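Local coordinates for regulatory protein of LacI family (Chloroflexus aggregans, PDB 3BBL) that probably regulates transcription as a DNA-binding protein of the LacI family, with a core resembling periplasmic binding proteins that is likely to sense a small effector, at residues V80-G94 with P98-T110. Numbering follows the deposited sequence.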
loop_
_atom_site.group_PDB
_atom_site.type_symbol
_atom_site.label_atom_id
_atom_site.label_comp_id
_atom_site.label_asym_id
_atom_site.label_seq_id
_atom_site.Cartn_x
_atom_site.Cartn_y
_atom_site.Cartn_z
ATOM N N VAL A 80 -2.896 25.980 0.911
ATOM C CA VAL A 80 -4.035 26.481 0.147
ATOM C C VAL A 80 -4.091 28.004 0.213
ATOM O O VAL A 80 -4.392 28.675 -0.775
ATOM C CB VAL A 80 -5.361 25.905 0.694
ATOM C CG1 VAL A 80 -6.551 26.528 -0.035
ATOM C CG2 VAL A 80 -5.367 24.389 0.534
ATOM N N GLN A 81 -3.800 28.533 1.394
ATOM C CA GLN A 81 -3.802 29.969 1.636
ATOM C C GLN A 81 -2.758 30.615 0.725
ATOM O O GLN A 81 -3.040 31.575 0.004
ATOM C CB GLN A 81 -3.446 30.223 3.101
ATOM C CG GLN A 81 -4.058 31.457 3.722
ATOM C CD GLN A 81 -3.623 31.625 5.168
ATOM O OE1 GLN A 81 -3.751 30.703 5.983
ATOM N NE2 GLN A 81 -3.101 32.804 5.498
ATOM N N PHE A 82 -1.553 30.063 0.763
ATOM C CA PHE A 82 -0.445 30.560 -0.039
ATOM C C PHE A 82 -0.741 30.578 -1.535
ATOM O O PHE A 82 -0.708 31.632 -2.164
ATOM C CB PHE A 82 0.798 29.717 0.232
ATOM C CG PHE A 82 1.972 30.078 -0.627
ATOM C CD1 PHE A 82 2.575 31.328 -0.516
ATOM C CD2 PHE A 82 2.474 29.169 -1.551
ATOM C CE1 PHE A 82 3.665 31.667 -1.313
ATOM C CE2 PHE A 82 3.560 29.498 -2.355
ATOM C CZ PHE A 82 4.157 30.751 -2.236
ATOM N N LEU A 83 -1.029 29.412 -2.105
ATOM C CA LEU A 83 -1.311 29.317 -3.532
ATOM C C LEU A 83 -2.464 30.215 -3.953
ATOM O O LEU A 83 -2.508 30.690 -5.089
ATOM C CB LEU A 83 -1.604 27.863 -3.921
ATOM C CG LEU A 83 -0.445 26.901 -3.636
ATOM C CD1 LEU A 83 -0.845 25.480 -3.984
ATOM C CD2 LEU A 83 0.780 27.331 -4.433
ATOM N N LEU A 84 -3.402 30.449 -3.042
ATOM C CA LEU A 84 -4.538 31.312 -3.349
ATOM C C LEU A 84 -4.052 32.748 -3.497
ATOM O O LEU A 84 -4.468 33.467 -4.406
ATOM C CB LEU A 84 -5.597 31.237 -2.242
ATOM C CG LEU A 84 -6.563 30.056 -2.310
ATOM C CD1 LEU A 84 -7.430 30.044 -1.074
ATOM C CD2 LEU A 84 -7.413 30.161 -3.566
ATOM N N LYS A 85 -3.165 33.156 -2.594
ATOM C CA LYS A 85 -2.608 34.500 -2.624
ATOM C C LYS A 85 -1.797 34.701 -3.901
ATOM O O LYS A 85 -1.916 35.735 -4.564
ATOM C CB LYS A 85 -1.717 34.727 -1.400
ATOM C CG LYS A 85 -2.464 34.678 -0.077
ATOM C CD LYS A 85 -1.504 34.629 1.111
ATOM C CE LYS A 85 -2.257 34.490 2.440
ATOM N NZ LYS A 85 -1.345 34.256 3.601
ATOM N N GLN A 86 -0.991 33.704 -4.250
ATOM C CA GLN A 86 -0.151 33.764 -5.440
ATOM C C GLN A 86 -0.933 33.598 -6.740
ATOM O O GLN A 86 -0.355 33.653 -7.825
ATOM C CB GLN A 86 0.919 32.678 -5.376
ATOM C CG GLN A 86 1.696 32.640 -4.077
ATOM C CD GLN A 86 2.540 33.883 -3.857
ATOM O OE1 GLN A 86 3.409 34.204 -4.669
ATOM N NE2 GLN A 86 2.288 34.588 -2.754
ATOM N N LYS A 87 -2.240 33.393 -6.644
ATOM C CA LYS A 87 -3.044 33.205 -7.845
ATOM C C LYS A 87 -2.462 32.105 -8.742
ATOM O O LYS A 87 -2.603 32.162 -9.964
ATOM C CB LYS A 87 -3.129 34.510 -8.646
ATOM C CG LYS A 87 -4.201 35.487 -8.187
ATOM C CD LYS A 87 -3.982 35.971 -6.760
ATOM C CE LYS A 87 -5.055 36.985 -6.357
ATOM N NZ LYS A 87 -4.897 37.461 -4.949
ATOM N N PHE A 88 -1.812 31.109 -8.141
ATOM C CA PHE A 88 -1.222 30.007 -8.906
ATOM C C PHE A 88 -2.190 28.821 -8.998
ATOM O O PHE A 88 -2.841 28.464 -8.018
ATOM C CB PHE A 88 0.086 29.548 -8.257
ATOM C CG PHE A 88 0.994 28.807 -9.193
ATOM C CD1 PHE A 88 1.697 29.491 -10.182
ATOM C CD2 PHE A 88 1.125 27.430 -9.112
ATOM C CE1 PHE A 88 2.518 28.811 -11.079
ATOM C CE2 PHE A 88 1.943 26.737 -10.004
ATOM C CZ PHE A 88 2.641 27.428 -10.990
ATOM N N PRO A 89 -2.283 28.186 -10.179
ATOM C CA PRO A 89 -3.178 27.040 -10.399
ATOM C C PRO A 89 -2.952 25.856 -9.455
ATOM O O PRO A 89 -1.815 25.422 -9.233
ATOM C CB PRO A 89 -2.900 26.650 -11.850
ATOM C CG PRO A 89 -2.393 27.921 -12.466
ATOM C CD PRO A 89 -1.501 28.470 -11.393
ATOM N N PHE A 90 -4.042 25.334 -8.906
ATOM C CA PHE A 90 -3.957 24.194 -8.010
ATOM C C PHE A 90 -5.331 23.618 -7.760
ATOM O O PHE A 90 -6.338 24.315 -7.853
ATOM C CB PHE A 90 -3.315 24.596 -6.677
ATOM C CG PHE A 90 -4.254 25.278 -5.718
ATOM C CD1 PHE A 90 -5.046 24.532 -4.846
ATOM C CD2 PHE A 90 -4.333 26.667 -5.669
ATOM C CE1 PHE A 90 -5.903 25.164 -3.931
ATOM C CE2 PHE A 90 -5.183 27.309 -4.762
ATOM C CZ PHE A 90 -5.969 26.557 -3.892
ATOM N N VAL A 91 -5.358 22.328 -7.462
ATOM C CA VAL A 91 -6.591 21.628 -7.144
ATOM C C VAL A 91 -6.299 20.885 -5.856
ATOM O O VAL A 91 -5.269 20.225 -5.735
ATOM C CB VAL A 91 -6.978 20.604 -8.227
ATOM C CG1 VAL A 91 -8.102 19.716 -7.719
ATOM C CG2 VAL A 91 -7.418 21.318 -9.486
ATOM N N ALA A 92 -7.185 21.018 -4.881
ATOM C CA ALA A 92 -6.999 20.324 -3.614
ATOM C C ALA A 92 -7.847 19.057 -3.596
ATOM O O ALA A 92 -8.999 19.067 -4.022
ATOM C CB ALA A 92 -7.391 21.229 -2.453
ATOM N N PHE A 93 -7.257 17.957 -3.148
ATOM C CA PHE A 93 -7.990 16.703 -3.025
ATOM C C PHE A 93 -8.458 16.708 -1.571
ATOM O O PHE A 93 -7.778 16.183 -0.687
ATOM C CB PHE A 93 -7.076 15.500 -3.266
ATOM C CG PHE A 93 -7.752 14.165 -3.053
ATOM C CD1 PHE A 93 -7.006 13.035 -2.733
ATOM C CD2 PHE A 93 -9.133 14.031 -3.182
ATOM C CE1 PHE A 93 -7.620 11.801 -2.544
ATOM C CE2 PHE A 93 -9.755 12.795 -2.993
ATOM C CZ PHE A 93 -8.993 11.678 -2.674
ATOM N N GLY A 94 -9.609 17.326 -1.335
ATOM C CA GLY A 94 -10.147 17.423 0.010
ATOM C C GLY A 94 -10.465 18.866 0.353
ATOM O O GLY A 94 -9.669 19.757 0.081
ATOM N N PRO A 98 -15.360 25.532 5.552
ATOM C CA PRO A 98 -16.636 25.679 4.848
ATOM C C PRO A 98 -16.681 26.686 3.693
ATOM O O PRO A 98 -16.487 26.310 2.540
ATOM C CB PRO A 98 -17.596 26.021 5.980
ATOM C CG PRO A 98 -17.105 25.106 7.065
ATOM C CD PRO A 98 -15.589 25.277 6.988
ATOM N N ASP A 99 -16.932 27.958 3.987
ATOM C CA ASP A 99 -17.015 28.942 2.912
ATOM C C ASP A 99 -15.683 29.488 2.394
ATOM O O ASP A 99 -15.588 30.654 2.006
ATOM C CB ASP A 99 -17.962 30.099 3.298
ATOM C CG ASP A 99 -17.542 30.815 4.567
ATOM O OD1 ASP A 99 -16.420 31.366 4.601
ATOM O OD2 ASP A 99 -18.342 30.830 5.529
ATOM N N TRP A 100 -14.653 28.645 2.391
ATOM C CA TRP A 100 -13.354 29.050 1.856
ATOM C C TRP A 100 -13.457 28.600 0.403
ATOM O O TRP A 100 -13.817 27.449 0.140
ATOM C CB TRP A 100 -12.208 28.319 2.564
ATOM C CG TRP A 100 -10.945 29.150 2.679
ATOM C CD1 TRP A 100 -10.822 30.497 2.453
ATOM C CD2 TRP A 100 -9.651 28.698 3.116
ATOM N NE1 TRP A 100 -9.536 30.905 2.721
ATOM C CE2 TRP A 100 -8.797 29.826 3.116
ATOM C CE3 TRP A 100 -9.128 27.451 3.483
ATOM C CZ2 TRP A 100 -7.452 29.740 3.503
ATOM C CZ3 TRP A 100 -7.790 27.369 3.865
ATOM C CH2 TRP A 100 -6.967 28.506 3.860
ATOM N N ASP A 101 -13.154 29.492 -0.537
ATOM C CA ASP A 101 -13.282 29.155 -1.953
ATOM C C ASP A 101 -12.011 28.828 -2.737
ATOM O O ASP A 101 -11.004 29.531 -2.640
ATOM C CB ASP A 101 -14.032 30.274 -2.679
ATOM C CG ASP A 101 -14.196 29.999 -4.164
ATOM O OD1 ASP A 101 -14.790 28.949 -4.507
ATOM O OD2 ASP A 101 -13.732 30.827 -4.983
ATOM N N PHE A 102 -12.089 27.757 -3.527
ATOM C CA PHE A 102 -10.991 27.291 -4.377
ATOM C C PHE A 102 -11.409 26.014 -5.097
ATOM O O PHE A 102 -12.464 25.452 -4.802
ATOM C CB PHE A 102 -9.724 27.044 -3.548
ATOM C CG PHE A 102 -9.906 26.060 -2.431
ATOM C CD1 PHE A 102 -9.659 24.709 -2.628
ATOM C CD2 PHE A 102 -10.317 26.488 -1.171
ATOM C CE1 PHE A 102 -9.816 23.796 -1.585
ATOM C CE2 PHE A 102 -10.477 25.587 -0.126
ATOM C CZ PHE A 102 -10.224 24.238 -0.332
ATOM N N ALA A 103 -10.598 25.563 -6.049
ATOM C CA ALA A 103 -10.913 24.350 -6.798
ATOM C C ALA A 103 -10.579 23.089 -6.002
ATOM O O ALA A 103 -9.504 22.984 -5.412
ATOM C CB ALA A 103 -10.159 24.342 -8.119
ATOM N N TRP A 104 -11.503 22.133 -5.982
ATOM C CA TRP A 104 -11.260 20.894 -5.265
ATOM C C TRP A 104 -12.070 19.689 -5.697
ATOM O O TRP A 104 -13.141 19.805 -6.305
ATOM C CB TRP A 104 -11.450 21.083 -3.750
ATOM C CG TRP A 104 -12.809 21.599 -3.298
ATOM C CD1 TRP A 104 -13.092 22.856 -2.843
ATOM C CD2 TRP A 104 -14.037 20.858 -3.206
ATOM N NE1 TRP A 104 -14.414 22.945 -2.469
ATOM C CE2 TRP A 104 -15.016 21.737 -2.681
ATOM C CE3 TRP A 104 -14.405 19.542 -3.515
ATOM C CZ2 TRP A 104 -16.338 21.338 -2.457
ATOM C CZ3 TRP A 104 -15.725 19.144 -3.290
ATOM C CH2 TRP A 104 -16.673 20.045 -2.767
ATOM N N VAL A 105 -11.515 18.526 -5.375
ATOM C CA VAL A 105 -12.139 17.244 -5.625
ATOM C C VAL A 105 -12.092 16.566 -4.258
ATOM O O VAL A 105 -11.069 16.611 -3.576
ATOM C CB VAL A 105 -11.340 16.388 -6.629
ATOM C CG1 VAL A 105 -11.992 15.017 -6.771
ATOM C CG2 VAL A 105 -11.274 17.082 -7.985
ATOM N N ASP A 106 -13.202 15.959 -3.852
ATOM C CA ASP A 106 -13.249 15.285 -2.567
ATOM C C ASP A 106 -14.247 14.144 -2.554
ATOM O O ASP A 106 -15.131 14.060 -3.402
ATOM C CB ASP A 106 -13.609 16.277 -1.459
ATOM C CG ASP A 106 -13.169 15.799 -0.086
ATOM O OD1 ASP A 106 -12.718 14.645 0.024
ATOM O OD2 ASP A 106 -13.273 16.573 0.883
ATOM N N ILE A 107 -14.082 13.258 -1.580
ATOM C CA ILE A 107 -14.971 12.126 -1.410
ATOM C C ILE A 107 -15.978 12.526 -0.334
ATOM O O ILE A 107 -15.610 13.141 0.666
ATOM C CB ILE A 107 -14.195 10.876 -0.937
ATOM C CG1 ILE A 107 -12.982 10.632 -1.845
ATOM C CG2 ILE A 107 -15.117 9.663 -0.927
ATOM C CD1 ILE A 107 -13.315 10.475 -3.326
ATOM N N ASP A 108 -17.248 12.193 -0.542
ATOM C CA ASP A 108 -18.287 12.521 0.429
ATOM C C ASP A 108 -18.187 11.559 1.625
ATOM O O ASP A 108 -18.902 10.559 1.688
ATOM C CB ASP A 108 -19.672 12.406 -0.224
ATOM C CG ASP A 108 -20.782 12.993 0.638
ATOM O OD1 ASP A 108 -20.585 13.138 1.864
ATOM O OD2 ASP A 108 -21.861 13.297 0.087
ATOM N N GLY A 109 -17.288 11.867 2.558
ATOM C CA GLY A 109 -17.112 11.033 3.732
ATOM C C GLY A 109 -18.408 10.842 4.503
ATOM O O GLY A 109 -18.768 9.722 4.879
ATOM N N THR A 110 -19.115 11.940 4.739
ATOM C CA THR A 110 -20.378 11.903 5.461
ATOM C C THR A 110 -21.335 10.857 4.889
ATOM O O THR A 110 -21.888 10.037 5.624
ATOM C CB THR A 110 -21.055 13.298 5.430
ATOM O OG1 THR A 110 -20.207 14.236 6.097
ATOM C CG2 THR A 110 -22.416 13.281 6.123
#
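Phe102 packs against helix 78-85 and strand 90-93 at once. Val80 CG1 sits over one face of its ring, a CH-pi contact 4.0 Å from the centroid. Ala92 CB approaches Phe102 CE1 obliquely at 3.6 Å. Phe90 CZ and Leu84 CD2 both reach Phe102 CB. Phe102 CG lies between its backbone N and carbonyl carbon (chi1 57°), which brings CE1 to Ala92 CB. Farther out, Trp100 lies on the helix: Val80 CG1 rests over one face of the indole, Leu84 CD1 lies near it, and Gln81 CG meets its edge at 3.8 Å from CZ2. Beyond Phe102, strands 90-93 and 104-107 pair in parallel. Ala92 N bonds to Ala103 O (3.1 Å) and Val105 N to Ala92 O (2.9 Å), both nearly straight at hydrogen. A weak bond from Gly94 N to Val105 O ends the ladder. Val105 O also lies in the plane of the Phe93 ring, at its edge, 3.2 Å from CD2. Asp106 OD2 forms salt bridges with Arg95 and Arg138. On the sheet face opposite Phe102, Val91 and Val105 touch; helix 243-258 packs on Val91, Phe93 and Ala103. Helices on both faces fit a periplasmic binding protein-like alpha/beta core. Strand 67-70 lies beside 90-93, and strand 267-275 beside 104-107.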